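Local coordinates for protein polysaccharide Lyase Family 6 (Bacteroides cellulosilyticus, PDB 6QPS) that probably cleaves mannuronic acid-rich alginate by lyase action as a calcium-binding polysaccharide lyase of family 6, at residues N275-N280 with Y303-K308; A374-A379 with L400-A405. All blocks are in the same frame, centred on the assembly; numbering follows the deposited sequence. Where two conformers were deposited one is given.

Contact 1 (N275-N280 with Y303-K308)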
# COMPACT_ATOMS: atom_id res chain seq x y z
N ASN A 275 -7.69 10.50 -5.82
CA ASN A 275 -7.62 9.35 -4.93
C ASN A 275 -8.50 9.56 -3.71
O ASN A 275 -8.64 10.68 -3.22
CB ASN A 275 -6.16 9.08 -4.58
CG ASN A 275 -5.38 8.61 -5.81
OD1 ASN A 275 -5.72 7.59 -6.43
ND2 ASN A 275 -4.39 9.39 -6.24
N VAL A 276 -9.17 8.49 -3.28
CA VAL A 276 -10.15 8.52 -2.20
C VAL A 276 -9.56 7.77 -1.01
O VAL A 276 -9.25 6.58 -1.11
CB VAL A 276 -11.49 7.94 -2.67
CG1 VAL A 276 -12.49 7.89 -1.52
CG2 VAL A 276 -12.07 8.75 -3.86
N ILE A 277 -9.39 8.49 0.11
CA ILE A 277 -8.64 8.02 1.28
C ILE A 277 -9.61 8.06 2.46
O ILE A 277 -9.84 9.13 3.04
CB ILE A 277 -7.42 8.92 1.54
CG1 ILE A 277 -6.62 9.21 0.25
CG2 ILE A 277 -6.53 8.31 2.58
CD1 ILE A 277 -6.01 8.00 -0.42
N GLU A 278 -10.14 6.90 2.86
CA GLU A 278 -11.25 6.82 3.81
C GLU A 278 -10.93 5.91 4.99
O GLU A 278 -10.63 4.73 4.82
CB GLU A 278 -12.53 6.28 3.12
CG GLU A 278 -13.18 7.23 2.13
CD GLU A 278 -14.25 6.57 1.28
OE1 GLU A 278 -14.17 5.35 1.03
OE2 GLU A 278 -15.18 7.28 0.80
N SER A 279 -11.06 6.45 6.19
CA SER A 279 -11.17 5.65 7.41
C SER A 279 -9.94 4.81 7.70
O SER A 279 -10.06 3.75 8.32
CB SER A 279 -12.43 4.76 7.43
OG SER A 279 -13.62 5.52 7.19
N ASN A 280 -8.76 5.27 7.28
CA ASN A 280 -7.52 4.61 7.66
C ASN A 280 -7.10 5.04 9.07
O ASN A 280 -7.54 6.07 9.56
CB ASN A 280 -6.42 4.95 6.66
CG ASN A 280 -6.77 4.49 5.25
OD1 ASN A 280 -6.63 3.32 4.90
ND2 ASN A 280 -7.28 5.40 4.43
N TYR A 303 -11.11 11.53 4.14
CA TYR A 303 -12.22 11.52 5.09
C TYR A 303 -12.05 10.44 6.16
O TYR A 303 -11.77 9.29 5.85
CB TYR A 303 -13.51 11.25 4.29
CG TYR A 303 -14.74 10.93 5.11
CD1 TYR A 303 -15.24 11.86 6.00
CD2 TYR A 303 -15.41 9.70 4.98
CE1 TYR A 303 -16.36 11.59 6.76
CE2 TYR A 303 -16.55 9.44 5.71
CZ TYR A 303 -17.02 10.38 6.61
OH TYR A 303 -18.14 10.15 7.37
N ASP A 304 -12.31 10.81 7.42
CA ASP A 304 -12.45 9.85 8.53
C ASP A 304 -11.16 9.10 8.87
O ASP A 304 -11.22 8.02 9.45
CB ASP A 304 -13.62 8.88 8.25
CG ASP A 304 -14.07 8.10 9.48
OD1 ASP A 304 -14.19 8.73 10.56
OD2 ASP A 304 -14.33 6.88 9.34
N ASN A 305 -9.99 9.65 8.54
CA ASN A 305 -8.73 9.03 8.91
C ASN A 305 -8.31 9.46 10.30
O ASN A 305 -8.61 10.58 10.73
CB ASN A 305 -7.65 9.38 7.88
CG ASN A 305 -8.05 8.96 6.47
OD1 ASN A 305 -7.91 7.80 6.09
ND2 ASN A 305 -8.57 9.91 5.68
N TYR A 306 -7.65 8.56 11.02
CA TYR A 306 -7.26 8.75 12.42
C TYR A 306 -5.75 8.52 12.51
O TYR A 306 -5.29 7.40 12.29
CB TYR A 306 -8.03 7.76 13.30
CG TYR A 306 -7.98 8.02 14.80
CD1 TYR A 306 -6.84 7.74 15.54
CD2 TYR A 306 -9.09 8.52 15.49
CE1 TYR A 306 -6.80 7.94 16.91
CE2 TYR A 306 -9.06 8.71 16.85
CZ TYR A 306 -7.91 8.43 17.56
OH TYR A 306 -7.90 8.65 18.93
N ILE A 307 -5.00 9.59 12.79
CA ILE A 307 -3.53 9.59 12.77
C ILE A 307 -3.04 9.90 14.17
O ILE A 307 -3.35 10.98 14.70
CB ILE A 307 -2.99 10.61 11.77
CG1 ILE A 307 -3.46 10.22 10.37
CG2 ILE A 307 -1.50 10.67 11.80
CD1 ILE A 307 -3.52 11.32 9.35
N LYS A 308 -2.32 8.96 14.79
CA LYS A 308 -1.88 9.07 16.18
C LYS A 308 -0.38 8.86 16.34
O LYS A 308 0.18 7.85 15.90
CB LYS A 308 -2.64 8.03 17.05
CG LYS A 308 -2.30 8.06 18.53
CD LYS A 308 -2.93 6.91 19.32
CE LYS A 308 -2.79 7.13 20.81
NZ LYS A 308 -3.18 5.91 21.58

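Contact 2 (A374-A379 with L400-A405)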
# COMPACT_ATOMS: atom_id res chain seq x y z
N ALA A 374 -11.80 20.92 7.08
CA ALA A 374 -13.04 21.14 7.80
C ALA A 374 -13.35 19.98 8.74
O ALA A 374 -13.20 18.81 8.38
CB ALA A 374 -14.21 21.33 6.82
N HIS A 375 -13.82 20.31 9.93
CA HIS A 375 -14.36 19.33 10.89
C HIS A 375 -13.33 18.31 11.33
O HIS A 375 -13.67 17.18 11.66
CB HIS A 375 -15.61 18.61 10.35
CG HIS A 375 -16.74 19.54 10.07
ND1 HIS A 375 -17.41 20.20 11.07
CD2 HIS A 375 -17.30 19.93 8.90
CE1 HIS A 375 -18.35 20.96 10.53
NE2 HIS A 375 -18.30 20.82 9.22
N ASN A 376 -12.07 18.71 11.36
CA ASN A 376 -11.00 17.86 11.84
C ASN A 376 -10.70 18.15 13.31
O ASN A 376 -10.81 19.29 13.77
CB ASN A 376 -9.71 18.06 11.03
CG ASN A 376 -9.91 17.78 9.55
OD1 ASN A 376 -10.02 16.64 9.12
ND2 ASN A 376 -10.03 18.84 8.77
N LEU A 377 -10.30 17.12 14.03
CA LEU A 377 -9.80 17.25 15.40
C LEU A 377 -8.27 17.29 15.36
O LEU A 377 -7.64 16.36 14.84
CB LEU A 377 -10.29 16.09 16.27
CG LEU A 377 -9.72 16.08 17.70
CD1 LEU A 377 -10.13 17.31 18.49
CD2 LEU A 377 -10.16 14.81 18.41
N PHE A 378 -7.70 18.37 15.89
CA PHE A 378 -6.25 18.54 16.03
C PHE A 378 -6.02 18.60 17.53
O PHE A 378 -6.49 19.52 18.20
CB PHE A 378 -5.83 19.84 15.34
CG PHE A 378 -4.33 20.11 15.27
CD1 PHE A 378 -3.40 19.15 14.89
CD2 PHE A 378 -3.88 21.38 15.54
CE1 PHE A 378 -2.04 19.45 14.81
CE2 PHE A 378 -2.54 21.69 15.45
CZ PHE A 378 -1.62 20.71 15.12
N ALA A 379 -5.37 17.57 18.09
CA ALA A 379 -5.31 17.43 19.54
C ALA A 379 -3.98 16.83 19.97
O ALA A 379 -3.27 16.21 19.18
CB ALA A 379 -6.45 16.54 20.05
N LEU A 400 -12.46 25.42 8.38
CA LEU A 400 -13.84 25.53 8.82
C LEU A 400 -14.19 24.52 9.91
O LEU A 400 -14.11 23.31 9.69
CB LEU A 400 -14.76 25.35 7.63
CG LEU A 400 -16.23 25.53 7.91
CD1 LEU A 400 -16.54 26.93 8.40
CD2 LEU A 400 -17.02 25.23 6.64
N ASP A 401 -14.59 25.02 11.07
CA ASP A 401 -15.18 24.20 12.13
C ASP A 401 -14.30 23.01 12.52
O ASP A 401 -14.79 21.91 12.77
CB ASP A 401 -16.59 23.76 11.73
CG ASP A 401 -17.57 24.92 11.64
OD1 ASP A 401 -17.41 25.91 12.40
OD2 ASP A 401 -18.52 24.84 10.82
N ASN A 402 -13.01 23.26 12.67
CA ASN A 402 -12.10 22.30 13.28
C ASN A 402 -12.05 22.50 14.80
O ASN A 402 -12.45 23.53 15.33
CB ASN A 402 -10.71 22.45 12.67
CG ASN A 402 -10.73 22.35 11.15
OD1 ASN A 402 -10.84 21.26 10.59
ND2 ASN A 402 -10.63 23.50 10.47
N GLU A 403 -11.58 21.47 15.50
CA GLU A 403 -11.44 21.49 16.95
C GLU A 403 -9.97 21.43 17.33
O GLU A 403 -9.19 20.71 16.71
CB GLU A 403 -12.23 20.36 17.58
CG GLU A 403 -13.73 20.63 17.57
CD GLU A 403 -14.56 19.51 18.19
OE1 GLU A 403 -14.00 18.43 18.46
OE2 GLU A 403 -15.77 19.72 18.39
N TRP A 404 -9.63 22.16 18.39
CA TRP A 404 -8.25 22.35 18.84
C TRP A 404 -8.20 21.97 20.31
O TRP A 404 -8.80 22.65 21.16
CB TRP A 404 -7.90 23.83 18.65
CG TRP A 404 -6.53 24.27 19.12
CD1 TRP A 404 -6.13 24.51 20.42
CD2 TRP A 404 -5.40 24.59 18.29
NE1 TRP A 404 -4.82 24.92 20.43
CE2 TRP A 404 -4.36 25.00 19.14
CE3 TRP A 404 -5.19 24.58 16.90
CZ2 TRP A 404 -3.11 25.38 18.65
CZ3 TRP A 404 -3.95 24.95 16.43
CH2 TRP A 404 -2.92 25.36 17.30
N ALA A 405 -7.50 20.88 20.63
CA ALA A 405 -7.49 20.35 22.00
C ALA A 405 -6.07 20.03 22.48
O ALA A 405 -5.55 18.93 22.28
CB ALA A 405 -8.43 19.15 22.14
O HOH W 1 -19.35 23.50 8.47
O HOH W 2 -17.07 19.59 13.61

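Contact 1 (N275-N280 with Y303-K308)
Asn280 and Asn305 lie side by side across this contact and point the same way, their amides nearly coplanar, with planes 1° apart. ND2 of Asn280 meets OD1 of Asn305 at 3.0 Å, approaching nearly along the C=O axis and within its own amide plane. The same OD1 accepts a second bond from the backbone N of Asn280, at 2.9 Å, but here the donor stands above the carbonyl plane. With CG anti to the carbonyl carbon (chi1 -57°), the Asn305 amide also turns ND2 onto Ile277 O, at 3.0 Å; that oxygen accepts from Tyr303 N as well, so two donors grip it. CG2 of Ile277 rests against the amide. Such a row of asparagines, hydrogen-bonded amide to amide from coil to coil at the bend between strands, is a feature of right-handed parallel beta-helices, the fold of this lyase family; Asn280 continues it to Asn258, and Asn350 receives the backbone N of Asn305. Were Asn305 replaced by alanine, Asn280 N and ND2 would probably lose their shared acceptor and Ile277 O one of its two donors, interrupting the row. At the bend itself Ser279 and Asp304, where a left-handed backbone conformation turns each chain, are joined by their side chains: Ser279 OG donates to Asp304 OD2 at 2.6 Å, and OD2 receives it on its anti lone pair, away from the other oxygen. Glu278 CG comes to the edge of the Tyr303 ring, 4.4 Å from CD2, while the carboxylate of Glu278 is held by Arg256 in a salt bridge. Past the bend the backbone pairing resumes, Tyr306 N donating to Asn280 O at 2.9 Å, and the phenol of Tyr306 leads away to Glu437 on helix 433-445.

Contact 2 (A374-A379 with L400-A405)
Leu400 opens the pairing by receiving the backbone N of His375 on its carbonyl oxygen, while its CB lies 4.1 Å from Ala374 CB. At Asp401 the side chain runs alongside His375, CB 3.5 Å from CE1, with ring and carboxylate planes 42° apart. A water joins their ends, bound to His375 NE2 and donating to Asp401 OD2. At Asn402 a chi1 of -54° sets the amide beside its own backbone N, from where OD1 accepts both from Asn376 N at 2.9 Å and from Asn376 ND2 at 3.1 Å, the two amides side by side and pointing the same way; Asn376 OD1 in turn accepts from Asn350 N, carrying the row of asparagines into strand 345-353. Regular parallel pairing follows. Glu403 N donates to Asn376 O. Glu403 O accepts from Phe378 N, while CD1 of Leu377 packs on Glu403 CB at 3.8 Å. Trp404 lies with Phe378 on the face opposite Leu377 and Glu403; the edge of the Phe378 ring is turned toward its six-membered ring, centroids 5.4 Å apart and planes at 70°: an offset edge-to-face pair. Ala405 N then bonds to Phe378 O, and Ala405 CB meets Ala379 CB at 3.9 Å. Strand 345-353 flanks 374-379, giving backbone bonds to Ala374, Leu377 and Ala379, whereas strand 424-426 lies beside 400-405, its Phe424 packing on both Asn402 and Trp404 near the C-terminal end of the beta-helix.

Overall arrangement
Contacts 1 and 2 are the same bend of the beta-helix met at different coils, with centres about 15 Å apart and nearest atoms about 6 Å apart. Strand 345-353 lies between them, touching 303-308 on one side and 374-379 on the other. Both place an asparagine pair at the inner side of the bend. Contact 1, nearer the middle of the chain and only partly buried, relies mainly on polar bonds, with a serine-aspartate pair on its outside. Contact 2, farther out yet mostly buried, adds longer parallel pairing and an aromatic pair, and its outer histidine and aspartate are bridged by water.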